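Local coordinates for putative secreted endoglycosylceramidase (Rhodococcus hoagii, PDB 6JYZ), which probably hydrolyses the glycosidic bond between sugar and ceramide in galactosylated glycolipids, as a glycoside hydrolase family 5 endogalactosylceramidase, at residues Gln126-Pro131 and Gly171-Ser176; Ser265-Trp268 and Phe273-Leu276; Asp36-Leu41 and Ser429-Ala434; Phe346-Asn351 and Leu405-Pro410. All blocks are in the same frame, centred on the assembly; numbering follows the deposited sequence.

Contact 1 (Gln126-Pro131 and Gly171-Ser176); sequences QDAWGP and GQREAS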
# COMPACT_ATOMS: atom_id res chain seq x y z
N GLN A 126 9.95 -0.98 2.52
CA GLN A 126 11.20 -0.44 3.08
C GLN A 126 10.95 1.03 3.35
O GLN A 126 10.13 1.67 2.66
CB GLN A 126 12.39 -0.63 2.12
CG GLN A 126 12.28 0.14 0.79
CD GLN A 126 12.61 1.60 0.86
OE1 GLN A 126 12.07 2.44 0.04
NE2 GLN A 126 13.47 1.99 1.71
N ASP A 127 11.67 1.57 4.31
CA ASP A 127 11.83 3.03 4.40
C ASP A 127 13.31 3.26 4.61
O ASP A 127 13.93 2.57 5.42
CB ASP A 127 11.11 3.64 5.62
CG ASP A 127 9.64 3.32 5.64
OD1 ASP A 127 8.88 3.99 4.91
OD2 ASP A 127 9.23 2.41 6.39
N ALA A 128 13.89 4.24 3.90
CA ALA A 128 15.30 4.55 4.12
C ALA A 128 16.17 3.30 4.07
O ALA A 128 17.07 3.12 4.88
CB ALA A 128 15.53 5.35 5.41
N TRP A 129 15.84 2.45 3.07
CA TRP A 129 16.62 1.22 2.78
C TRP A 129 16.41 0.07 3.77
O TRP A 129 16.10 -1.04 3.29
CB TRP A 129 18.13 1.50 2.57
CG TRP A 129 18.87 0.22 2.25
CD1 TRP A 129 19.64 -0.47 3.15
CD2 TRP A 129 18.82 -0.53 1.03
NE1 TRP A 129 20.12 -1.60 2.50
CE2 TRP A 129 19.61 -1.69 1.23
CE3 TRP A 129 18.18 -0.35 -0.20
CZ2 TRP A 129 19.73 -2.67 0.23
CZ3 TRP A 129 18.30 -1.33 -1.17
CH2 TRP A 129 19.06 -2.49 -0.92
N GLY A 130 16.65 0.25 5.06
CA GLY A 130 16.48 -0.89 5.95
C GLY A 130 16.73 -0.57 7.39
O GLY A 130 16.94 0.57 7.79
N PRO A 131 16.68 -1.62 8.25
CA PRO A 131 16.93 -1.41 9.68
C PRO A 131 18.35 -1.02 10.06
O PRO A 131 18.51 -0.60 11.20
CB PRO A 131 16.65 -2.81 10.33
CG PRO A 131 15.79 -3.54 9.29
CD PRO A 131 16.30 -3.02 7.93
N GLY A 171 16.69 15.82 9.24
CA GLY A 171 15.94 14.73 9.86
C GLY A 171 15.16 13.92 8.81
O GLY A 171 14.49 12.96 9.21
N GLN A 172 15.25 14.23 7.54
CA GLN A 172 14.52 13.44 6.55
C GLN A 172 15.24 12.11 6.32
O GLN A 172 16.41 12.06 5.94
CB GLN A 172 14.51 14.22 5.22
CG GLN A 172 13.68 13.49 4.17
CD GLN A 172 13.87 13.91 2.74
OE1 GLN A 172 14.35 15.00 2.45
NE2 GLN A 172 13.53 12.99 1.83
N ARG A 173 14.53 11.00 6.57
CA ARG A 173 15.20 9.69 6.60
C ARG A 173 15.91 9.32 5.31
O ARG A 173 16.98 8.68 5.34
CB ARG A 173 14.17 8.63 7.02
CG ARG A 173 13.06 8.40 5.99
CD ARG A 173 11.94 7.53 6.52
NE ARG A 173 10.86 7.47 5.54
CZ ARG A 173 9.61 7.15 5.80
NH1 ARG A 173 9.34 6.67 7.02
NH2 ARG A 173 8.68 7.23 4.86
N GLU A 174 15.37 9.74 4.18
CA GLU A 174 15.97 9.41 2.89
C GLU A 174 17.18 10.29 2.56
O GLU A 174 17.96 9.87 1.70
CB GLU A 174 14.98 9.58 1.74
CG GLU A 174 13.76 8.68 1.78
CD GLU A 174 12.66 9.13 2.69
OE1 GLU A 174 12.69 10.27 3.21
OE2 GLU A 174 11.70 8.30 2.85
N ALA A 175 17.35 11.39 3.28
CA ALA A 175 18.40 12.34 2.90
C ALA A 175 19.71 12.06 3.63
O ALA A 175 20.35 12.97 4.14
CB ALA A 175 17.87 13.75 3.22
N SER A 176 20.11 10.80 3.67
CA SER A 176 21.33 10.36 4.29
C SER A 176 22.22 9.81 3.22
O SER A 176 21.81 9.01 2.35
CB SER A 176 20.86 9.34 5.30
OG SER A 176 21.65 8.21 5.33
O HOH W 1 12.18 5.67 1.90
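R173 lies against D127 and A128 within the long loop that follows strand 119-124 of the (beta/alpha)8 barrel, the fold of glycoside hydrolase family 5. The loop folds back on itself here, and the C141-C167 disulfide closes another part of it. Residues Q172 to A175 form a type I beta turn, with A175 N bonded to Q172 O. From the start of the turn, Q172 NE2 donates to E174 OE1 (3.2 Å), the carboxylate oxygen being met on its anti side. R173 follows and carries the contact. R173 CB is 3.9 Å from A128 CB, and R173 O is 3.6 Å from the same methyl. CG sits between the backbone N and the carbonyl carbon (chi1 67°), and the chain then runs extended to NE past D127. D127 OD1 is 3.2 Å from R173 NH2 but lies over one face of the guanidinium. This salt bridge therefore rests on charge, with no N-H aimed at the oxygen. R173 NE donates to E174 OE2 in a nearly straight bond of 2.9 Å (172°). W151 adds a cation-pi contact to R173. With a leucine in place of R173, D127 and E174 would probably lose the positive charge they share, and the E174 OE2 bond would go with it. E174 OE2 also accepts from a water (2.8 Å), and this water takes the N-H of A128 (3.0 Å), a second link between the two segments. At the end of the segment S176 is the N-cap of helix 177-187, its OG accepting from V179 N.

Contact 2 (Ser265-Trp268 and Phe273-Leu276); sequences SALW and FDAL. With IPA (isopropyl alcohol), chain D.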
# COMPACT_ATOMS: atom_id res chain seq x y z
N SER A 265 9.55 6.52 -8.11
CA SER A 265 10.45 6.71 -6.99
C SER A 265 9.72 7.38 -5.83
O SER A 265 8.63 7.99 -5.98
CB SER A 265 11.71 7.50 -7.32
OG SER A 265 11.52 8.91 -7.06
N ALA A 266 10.35 7.31 -4.66
CA ALA A 266 9.88 7.98 -3.46
C ALA A 266 9.65 9.48 -3.68
O ALA A 266 8.92 10.07 -2.88
CB ALA A 266 10.93 7.79 -2.37
N LEU A 267 10.31 10.10 -4.66
CA LEU A 267 10.06 11.52 -4.88
C LEU A 267 8.60 11.80 -5.14
O LEU A 267 8.12 12.91 -4.80
CB LEU A 267 10.90 12.04 -6.05
CG LEU A 267 12.40 11.94 -5.78
CD1 LEU A 267 13.16 12.32 -7.06
CD2 LEU A 267 12.88 12.79 -4.63
N TRP A 268 7.83 10.91 -5.75
CA TRP A 268 6.39 11.20 -5.97
C TRP A 268 5.71 11.46 -4.65
O TRP A 268 4.80 12.32 -4.58
CB TRP A 268 5.74 9.99 -6.67
CG TRP A 268 4.37 10.32 -7.23
CD1 TRP A 268 3.23 10.63 -6.52
CD2 TRP A 268 4.03 10.40 -8.61
NE1 TRP A 268 2.19 10.90 -7.40
CE2 TRP A 268 2.66 10.78 -8.68
CE3 TRP A 268 4.70 10.16 -9.80
CZ2 TRP A 268 1.99 10.92 -9.90
CZ3 TRP A 268 4.05 10.31 -11.02
CH2 TRP A 268 2.70 10.71 -11.06
N PHE A 273 4.38 14.22 -8.20
CA PHE A 273 4.72 13.83 -9.56
C PHE A 273 6.21 13.44 -9.53
O PHE A 273 6.90 13.74 -8.57
CB PHE A 273 4.43 14.94 -10.61
CG PHE A 273 5.28 16.17 -10.41
CD1 PHE A 273 4.92 17.13 -9.49
CD2 PHE A 273 6.42 16.38 -11.19
CE1 PHE A 273 5.67 18.31 -9.34
CE2 PHE A 273 7.15 17.56 -11.06
CZ PHE A 273 6.81 18.47 -10.10
N ASP A 274 6.67 12.86 -10.64
CA ASP A 274 8.06 12.40 -10.75
C ASP A 274 8.26 11.97 -12.19
O ASP A 274 7.30 11.88 -12.97
CB ASP A 274 8.25 11.18 -9.83
CG ASP A 274 9.64 10.80 -9.55
OD1 ASP A 274 10.61 11.40 -10.03
OD2 ASP A 274 9.71 9.84 -8.70
N ALA A 275 9.50 11.76 -12.57
CA ALA A 275 9.83 11.01 -13.79
C ALA A 275 9.25 9.61 -13.63
O ALA A 275 9.06 9.10 -12.52
CB ALA A 275 11.33 10.93 -13.95
N LEU A 276 8.88 8.99 -14.73
CA LEU A 276 8.19 7.71 -14.75
C LEU A 276 9.15 6.60 -15.19
O LEU A 276 9.84 6.73 -16.22
CB LEU A 276 7.00 7.75 -15.70
CG LEU A 276 5.89 8.69 -15.28
CD1 LEU A 276 4.75 8.71 -16.25
CD2 LEU A 276 5.33 8.33 -13.88
C1 IPA D . 5.62 13.36 -15.85
C2 IPA D . 4.66 13.63 -14.76
C3 IPA D . 3.40 14.21 -15.32
O2 IPA D . 4.24 12.37 -14.27
O HOH W 2 10.31 7.30 -10.83
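W268 presents one ring face to the backbone of F273. F273 CA stands 3.6 Å from the centroid of the six-membered ring, only 9° off the ring normal, a CH-pi contact. CG of W268 is anti to the backbone N (chi1 -166°), which turns the indole under the returning chain. Farther along the ring, W268 CZ3 meets L276 CD2 at 3.7 Å, and L276 in turn packs on helix 307-321. Were the indole cut back to an alanine, the F273 backbone would probably lose its aromatic floor and a gap would open beside L276. The polar half of the contact is made by D274. S265 OG donates to the syn lone pair of D274 OD2 at 2.6 Å. The same S265 OG accepts from L267 N (2.9 Å), a capping bond. L267 CB lies 3.6 Å from D274 OD2, the two side chains crossing at about a right angle. A water accepts from S265 N and donates to A275 O. Together these contacts tie the entry and exit of the one-turn helix 268-271. The arrangement is that of a loop connection between neighbouring strands 259-262 and 287-289 of the (beta/alpha)8 barrel, pinned at both ends of its short helix.

Contact 3 (Asp36-Leu41 and Ser429-Ala434); sequences DGRTVL and SGRIEA. With IPA (isopropyl alcohol), chain C.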
# COMPACT_ATOMS: atom_id res chain seq x y z
N ASP A 36 -14.77 -12.79 -13.64
CA ASP A 36 -16.19 -12.81 -13.96
C ASP A 36 -16.53 -11.51 -14.71
O ASP A 36 -17.71 -11.24 -15.04
CB ASP A 36 -17.05 -12.94 -12.68
CG ASP A 36 -16.72 -13.99 -11.62
OD1 ASP A 36 -16.44 -15.12 -12.04
OD2 ASP A 36 -16.78 -13.64 -10.33
N GLY A 37 -15.56 -10.63 -14.97
CA GLY A 37 -15.74 -9.40 -15.72
C GLY A 37 -16.14 -8.19 -14.87
O GLY A 37 -16.31 -7.13 -15.48
N ARG A 38 -16.27 -8.32 -13.57
CA ARG A 38 -16.71 -7.19 -12.76
C ARG A 38 -15.58 -6.22 -12.47
O ARG A 38 -14.43 -6.65 -12.32
CB ARG A 38 -17.23 -7.69 -11.43
CG ARG A 38 -18.38 -8.66 -11.72
CD ARG A 38 -18.99 -9.23 -10.47
NE ARG A 38 -18.01 -9.87 -9.63
CZ ARG A 38 -18.27 -10.19 -8.39
NH1 ARG A 38 -19.46 -9.93 -7.86
NH2 ARG A 38 -17.34 -10.75 -7.61
N THR A 39 -15.85 -4.94 -12.51
CA THR A 39 -14.90 -3.92 -12.08
C THR A 39 -14.78 -3.97 -10.57
O THR A 39 -15.79 -3.95 -9.84
CB THR A 39 -15.42 -2.55 -12.50
OG1 THR A 39 -15.59 -2.56 -13.91
CG2 THR A 39 -14.46 -1.47 -12.10
N VAL A 40 -13.54 -4.03 -10.05
CA VAL A 40 -13.31 -4.18 -8.64
C VAL A 40 -12.68 -2.93 -8.07
O VAL A 40 -11.61 -2.53 -8.56
CB VAL A 40 -12.48 -5.46 -8.38
CG1 VAL A 40 -12.11 -5.55 -6.90
CG2 VAL A 40 -13.28 -6.70 -8.81
N LEU A 41 -13.20 -2.40 -6.98
CA LEU A 41 -12.56 -1.33 -6.25
C LEU A 41 -11.96 -1.94 -5.00
O LEU A 41 -12.68 -2.47 -4.13
CB LEU A 41 -13.59 -0.23 -5.88
CG LEU A 41 -14.21 0.55 -7.05
CD1 LEU A 41 -15.18 1.58 -6.51
CD2 LEU A 41 -13.12 1.23 -7.91
N SER A 429 -23.41 -7.16 -17.11
CA SER A 429 -24.11 -8.36 -16.66
C SER A 429 -23.31 -9.03 -15.57
O SER A 429 -22.13 -9.31 -15.78
CB SER A 429 -24.44 -9.34 -17.81
OG SER A 429 -25.33 -8.68 -18.70
N GLY A 430 -23.91 -9.28 -14.42
CA GLY A 430 -23.24 -10.03 -13.36
C GLY A 430 -23.70 -9.54 -11.99
O GLY A 430 -24.63 -8.74 -11.86
N ARG A 431 -23.04 -10.05 -10.98
CA ARG A 431 -23.43 -9.79 -9.61
C ARG A 431 -22.80 -8.52 -9.05
O ARG A 431 -21.56 -8.35 -9.04
CB ARG A 431 -23.01 -10.97 -8.72
CG ARG A 431 -23.40 -10.81 -7.26
CD ARG A 431 -22.87 -11.99 -6.44
NE ARG A 431 -23.52 -13.19 -6.93
CZ ARG A 431 -24.39 -13.90 -6.21
NH1 ARG A 431 -24.72 -13.52 -4.99
NH2 ARG A 431 -24.92 -14.99 -6.73
N ILE A 432 -23.61 -7.61 -8.60
CA ILE A 432 -23.15 -6.43 -7.87
C ILE A 432 -22.88 -6.79 -6.44
O ILE A 432 -23.73 -7.46 -5.80
CB ILE A 432 -24.26 -5.36 -7.91
CG1 ILE A 432 -24.45 -4.86 -9.34
CG2 ILE A 432 -23.92 -4.19 -6.99
CD1 ILE A 432 -25.82 -4.18 -9.59
N GLU A 433 -21.77 -6.33 -5.85
CA GLU A 433 -21.52 -6.44 -4.44
C GLU A 433 -21.11 -5.10 -3.89
O GLU A 433 -20.15 -4.49 -4.43
CB GLU A 433 -20.40 -7.42 -4.16
CG GLU A 433 -20.80 -8.83 -4.58
CD GLU A 433 -19.73 -9.89 -4.32
OE1 GLU A 433 -19.12 -9.90 -3.21
OE2 GLU A 433 -19.60 -10.77 -5.17
N ALA A 434 -21.78 -4.57 -2.89
CA ALA A 434 -21.49 -3.23 -2.39
C ALA A 434 -21.49 -3.21 -0.88
O ALA A 434 -22.18 -4.04 -0.22
CB ALA A 434 -22.41 -2.20 -2.98
C1 IPA C . -14.67 -7.71 -4.49
C2 IPA C . -15.72 -8.80 -4.26
C3 IPA C . -15.15 -10.13 -3.87
O2 IPA C . -16.57 -8.44 -3.17
O HOH W 3 -19.41 -8.95 -15.07
O HOH W 4 -17.58 -12.52 -5.31
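R38 and E433 meet at the seam between the (beta/alpha)8 barrel and the C-terminal beta-sandwich, the two-domain plan of endoglycoceramidases. R38 is on barrel strand 38-47 and E433 on sandwich strand 431-437. Strand 409-414 pairs antiparallel with both, so R38 spans it, packing on A412 on the way. The side chain turns about its CG-CD bond (chi3 -56°), which brings the guanidinium round to the far strand. There R38 NH1 serves two acceptors, donating to R431 O at 2.9 Å from above the carbonyl plane. R38 NH1 also donates to E433 OE2 at 2.8 Å in a nearly straight bond (167°). Both acceptors lie at the edge of the guanidinium, close to its plane. The carboxylate of E433 is turned 52° from that plane, and its OE2 is met from above the carboxylate rather than in it. R38 NH2 adds a weak bond to the same oxygen. A water between R38 NH2 and E433 OE2 accepts from the first and donates to the second. D34 forms a salt bridge with R38 NE, and R462 does so with E433 OE1. Each member of the R38-E433 pair thus has a second partner of opposite charge, which probably holds the buried R38 in one orientation. A second water joins D36 O to S429 O. A bound isopropyl alcohol, probably from the crystallisation liquor, donates from its O2 to E433 OE1 at 2.9 Å.

Contact 4 (Phe346-Asn351 and Leu405-Pro410); sequences FVDAMN and LARAYP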
# COMPACT_ATOMS: atom_id res chain seq x y z
N PHE A 346 -10.32 13.50 -0.70
CA PHE A 346 -9.60 12.37 -1.29
C PHE A 346 -10.53 11.23 -1.71
O PHE A 346 -10.43 10.73 -2.80
CB PHE A 346 -8.53 11.96 -0.29
CG PHE A 346 -7.53 11.02 -0.92
CD1 PHE A 346 -7.80 9.66 -1.10
CD2 PHE A 346 -6.29 11.51 -1.35
CE1 PHE A 346 -6.89 8.80 -1.70
CE2 PHE A 346 -5.37 10.63 -1.94
CZ PHE A 346 -5.68 9.30 -2.13
N VAL A 347 -11.41 10.84 -0.76
CA VAL A 347 -12.36 9.78 -1.11
C VAL A 347 -13.26 10.18 -2.29
O VAL A 347 -13.51 9.37 -3.19
CB VAL A 347 -13.13 9.35 0.14
CG1 VAL A 347 -14.20 8.29 -0.25
CG2 VAL A 347 -12.19 8.81 1.20
N ASP A 348 -13.68 11.46 -2.28
CA ASP A 348 -14.47 11.91 -3.42
C ASP A 348 -13.74 11.74 -4.72
O ASP A 348 -14.32 11.33 -5.71
CB ASP A 348 -14.83 13.40 -3.30
CG ASP A 348 -15.81 13.79 -2.19
OD1 ASP A 348 -16.36 12.93 -1.48
OD2 ASP A 348 -15.92 15.07 -1.97
N ALA A 349 -12.41 12.04 -4.72
CA ALA A 349 -11.65 11.91 -5.95
C ALA A 349 -11.41 10.43 -6.33
O ALA A 349 -11.41 10.09 -7.50
CB ALA A 349 -10.33 12.65 -5.75
N MET A 350 -11.26 9.54 -5.30
CA MET A 350 -11.22 8.11 -5.63
C MET A 350 -12.47 7.66 -6.37
O MET A 350 -12.41 6.80 -7.22
CB MET A 350 -11.01 7.24 -4.38
CG MET A 350 -9.67 7.56 -3.65
SD MET A 350 -9.62 6.53 -2.05
CE MET A 350 -8.95 5.53 -2.96
N ASN A 351 -13.61 8.23 -5.93
CA ASN A 351 -14.86 7.87 -6.62
C ASN A 351 -14.96 8.48 -8.01
O ASN A 351 -15.25 7.75 -8.96
CB ASN A 351 -16.03 8.34 -5.76
CG ASN A 351 -16.22 7.56 -4.50
OD1 ASN A 351 -15.77 6.40 -4.42
ND2 ASN A 351 -16.96 8.14 -3.54
N LEU A 405 -13.19 6.81 5.77
CA LEU A 405 -12.67 5.58 5.21
C LEU A 405 -13.71 4.49 5.08
O LEU A 405 -13.62 3.60 4.26
CB LEU A 405 -11.50 5.06 6.04
CG LEU A 405 -10.31 6.03 6.17
CD1 LEU A 405 -9.21 5.35 6.98
CD2 LEU A 405 -9.79 6.50 4.82
N ALA A 406 -14.77 4.56 5.92
CA ALA A 406 -15.84 3.56 5.90
C ALA A 406 -16.94 3.88 4.89
O ALA A 406 -17.94 3.13 4.86
CB ALA A 406 -16.42 3.40 7.30
N ARG A 407 -16.81 4.94 4.13
CA ARG A 407 -17.89 5.33 3.23
C ARG A 407 -18.30 4.23 2.28
O ARG A 407 -17.51 3.41 1.80
CB ARG A 407 -17.53 6.59 2.45
CG ARG A 407 -17.69 7.85 3.32
CD ARG A 407 -17.00 9.09 2.78
NE ARG A 407 -17.40 9.37 1.42
CZ ARG A 407 -16.90 10.37 0.64
NH1 ARG A 407 -16.04 11.24 1.17
NH2 ARG A 407 -17.21 10.39 -0.65
N ALA A 408 -19.60 4.20 1.94
CA ALA A 408 -20.18 3.22 1.05
C ALA A 408 -19.45 3.19 -0.29
O ALA A 408 -19.07 4.27 -0.86
CB ALA A 408 -21.67 3.59 0.82
N TYR A 409 -19.32 2.01 -0.89
CA TYR A 409 -18.77 1.89 -2.24
C TYR A 409 -19.14 0.55 -2.83
O TYR A 409 -19.34 -0.42 -2.09
CB TYR A 409 -17.21 2.07 -2.27
CG TYR A 409 -16.41 0.93 -1.65
CD1 TYR A 409 -16.42 0.73 -0.29
CD2 TYR A 409 -15.70 0.07 -2.46
CE1 TYR A 409 -15.72 -0.34 0.30
CE2 TYR A 409 -14.97 -0.98 -1.89
CZ TYR A 409 -15.02 -1.19 -0.52
OH TYR A 409 -14.27 -2.24 0.02
N PRO A 410 -19.12 0.42 -4.15
CA PRO A 410 -19.29 -0.88 -4.81
C PRO A 410 -17.95 -1.62 -4.79
O PRO A 410 -16.94 -1.14 -5.37
CB PRO A 410 -19.73 -0.54 -6.24
CG PRO A 410 -19.09 0.85 -6.47
CD PRO A 410 -19.09 1.55 -5.14
O HOH W 5 -18.18 4.92 -3.48
O HOH W 6 -18.25 7.70 -0.96
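D348 OD1 is gripped by both terminal nitrogens of R407. R407 NH2 donates to D348 OD1 at 2.8 Å, with an N-H...O angle of 150°. The bond from R407 NH1 to D348 OD1 is weak, 3.2 Å. The salt bridge ties helix 336-353 of the (beta/alpha)8 barrel to the connection between helix 399-405 and strand 409-414, where the chain passes from barrel to C-terminal beta-sandwich. D348 OD1 lies at the guanidinium edge, with the carboxylate plane turned 63° from the guanidinium. V347 comes in from another side. V347 CG1 sits over the centre of one guanidinium face, 3.5 Å from R407 CZ, so the cation rests flat on a methyl group. A turn about the CG-CD bond of R407 (chi3 54°) brings the group toward the helix. Q404 OE1 takes a further N-H from R407 NH1, and the salt bridge, the methyl and Q404 together probably restrict the rotation of the guanidinium. N351, one turn after V347, adds two water bridges. One water accepts from N351 ND2 and from R407 NH2, linking two donors that do not bond to each other. N351 OD1 has its protein partner in R43 NH2, on strand 38-47. The second water donates to that oxygen and also to the backbone of the connection, where A408 O receives it at 2.8 Å.

Overall arrangement
Contacts 1 and 2 close loops of the barrel, with centres about 16 Å apart. Contacts 3 and 4 join the barrel to the C-terminal beta-sandwich. Contacts 3 and 4 touch, through L41 and A434 against Y409 and P410, and strand 409-414, where contact 4 ends, pairs with both strands of contact 3. Contact 1 is mostly buried; the other three are partly buried. An arginine is central to contacts 1, 3 and 4, but its carboxylate partner across the contact differs in place: over the guanidinium face in contact 1, at its edge in contacts 3 and 4. Contact 2 instead rests on an indole face and a neutral hydroxyl donor.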